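PDB 1Z6N: thioredoxin family protein from Pseudomonas aeruginosa, which is of unknown function but belongs to the thioredoxin family, which suggests a redox role, and binds a magnesium ion in the crystal. Local coordinates for residues G156-L159 with A160-G164. Residues are numbered along the deposited sequence; the frame is centred on the assembly and turned at random.
Sequences GDVL and AIIEG
The last two turns of the amphipathic helix 151-164, which packs against the sheet of this thioredoxin-family protein, bring V158 and L159 alongside I162. I162 CD1 lies 4.3 Å from V158 CG1 and 4.2 Å from L159 CD2, so one methyl of the isoleucine meets a branch of each neighbour a turn back. CG1 of I162 stands beside the backbone N (chi1 -64°), anti to the carbonyl carbon, which sends the ethyl arm back toward the preceding turn, I162 CG1 passing 3.7 Å from V158 O. The compact apolar branches of V158 and I162 suit a buried face packed on strands, where both touch V116 of strand 113-117; V158 also reaches L58, and I162 reaches Y56. L159 turns instead to helix 43-50, lying on L45 and L49.

Successive i to i+4 bonds hold the backbone: A160 N to G156 O is 2.9 Å long, E163 N to L159 O 2.8 Å, I162 N to V158 O is nearly straight (170°), and I161 N to D157 O is weak. On the more open side the extended chain of E163 lays its carboxylate alongside the L159 carbonyl, E163 OE1 being 3.4 Å from L159 O. Both are acceptors and cannot bond; the salt bridge from E163 OE2 to R48 of helix 43-50 probably offsets the negative charge there. D157 OD2 accepts a hydrogen bond from Q132 N. Apolar packing thus ties the helix to the sheet, whereas toward helix 43-50 an apolar contact of L159 is bordered by the charge pairing of E163 with R48.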
loop_
_atom_site.group_PDB
_atom_site.type_symbol
_atom_site.label_atom_id
_atom_site.label_comp_id
_atom_site.label_asym_id
_atom_site.label_seq_id
_atom_site.Cartn_x
_atom_site.Cartn_y
_atom_site.Cartn_z
ATOM N N GLY A 156 -7.157 5.748 -3.260
ATOM C CA GLY A 156 -8.630 5.658 -3.304
ATOM C C GLY A 156 -9.139 4.287 -2.897
ATOM O O GLY A 156 -10.117 4.183 -2.150
ATOM N N ASP A 157 -8.478 3.231 -3.373
ATOM C CA ASP A 157 -8.909 1.874 -3.027
ATOM C C ASP A 157 -8.813 1.644 -1.514
ATOM O O ASP A 157 -9.716 1.061 -0.898
ATOM C CB ASP A 157 -8.068 0.808 -3.734
ATOM C CG ASP A 157 -8.391 0.653 -5.217
ATOM O OD1 ASP A 157 -9.173 1.461 -5.795
ATOM O OD2 ASP A 157 -7.828 -0.306 -5.798
ATOM N N VAL A 158 -7.697 2.061 -0.913
ATOM C CA VAL A 158 -7.514 1.872 0.532
ATOM C C VAL A 158 -8.512 2.729 1.310
ATOM O O VAL A 158 -9.098 2.262 2.293
ATOM C CB VAL A 158 -6.059 2.158 0.954
ATOM C CG1 VAL A 158 -5.940 2.290 2.466
ATOM C CG2 VAL A 158 -5.160 1.035 0.431
ATOM N N LEU A 159 -8.734 3.965 0.861
ATOM C CA LEU A 159 -9.724 4.814 1.526
ATOM C C LEU A 159 -11.120 4.204 1.468
ATOM O O LEU A 159 -11.869 4.307 2.444
ATOM C CB LEU A 159 -9.747 6.247 0.966
ATOM C CG LEU A 159 -8.502 7.091 1.265
ATOM C CD1 LEU A 159 -8.703 8.546 0.878
ATOM C CD2 LEU A 159 -8.016 6.975 2.724
ATOM N N ALA A 160 -11.475 3.565 0.350
ATOM C CA ALA A 160 -12.800 2.924 0.233
ATOM C C ALA A 160 -12.995 1.848 1.298
ATOM O O ALA A 160 -14.088 1.697 1.851
ATOM C CB ALA A 160 -13.020 2.332 -1.160
ATOM N N ILE A 161 -11.935 1.096 1.584
ATOM C CA ILE A 161 -12.002 0.097 2.651
ATOM C C ILE A 161 -12.288 0.760 3.993
ATOM O O ILE A 161 -13.207 0.335 4.709
ATOM C CB ILE A 161 -10.714 -0.748 2.732
ATOM C CG1 ILE A 161 -10.604 -1.647 1.504
ATOM C CG2 ILE A 161 -10.681 -1.575 4.033
ATOM C CD1 ILE A 161 -9.185 -2.115 1.223
ATOM N N ILE A 162 -11.516 1.793 4.327
ATOM C CA ILE A 162 -11.716 2.556 5.565
ATOM C C ILE A 162 -13.130 3.154 5.638
ATOM O O ILE A 162 -13.790 3.068 6.679
ATOM C CB ILE A 162 -10.644 3.655 5.729
ATOM C CG1 ILE A 162 -9.248 3.026 5.877
ATOM C CG2 ILE A 162 -10.964 4.549 6.926
ATOM C CD1 ILE A 162 -8.102 4.013 5.753
ATOM N N GLU A 163 -13.596 3.724 4.528
ATOM C CA GLU A 163 -14.925 4.352 4.445
ATOM C C GLU A 163 -16.078 3.354 4.531
ATOM O O GLU A 163 -17.138 3.657 5.105
ATOM C CB GLU A 163 -15.035 5.147 3.145
ATOM C CG GLU A 163 -14.167 6.383 3.123
ATOM C CD GLU A 163 -13.805 6.850 1.717
ATOM O OE1 GLU A 163 -14.086 6.145 0.725
ATOM O OE2 GLU A 163 -13.220 7.939 1.605
ATOM N N GLY A 164 -15.881 2.176 3.941
ATOM C CA GLY A 164 -16.901 1.128 3.930
ATOM C C GLY A 164 -17.133 0.524 5.303
ATOM O O GLY A 164 -18.209 -0.020 5.578
#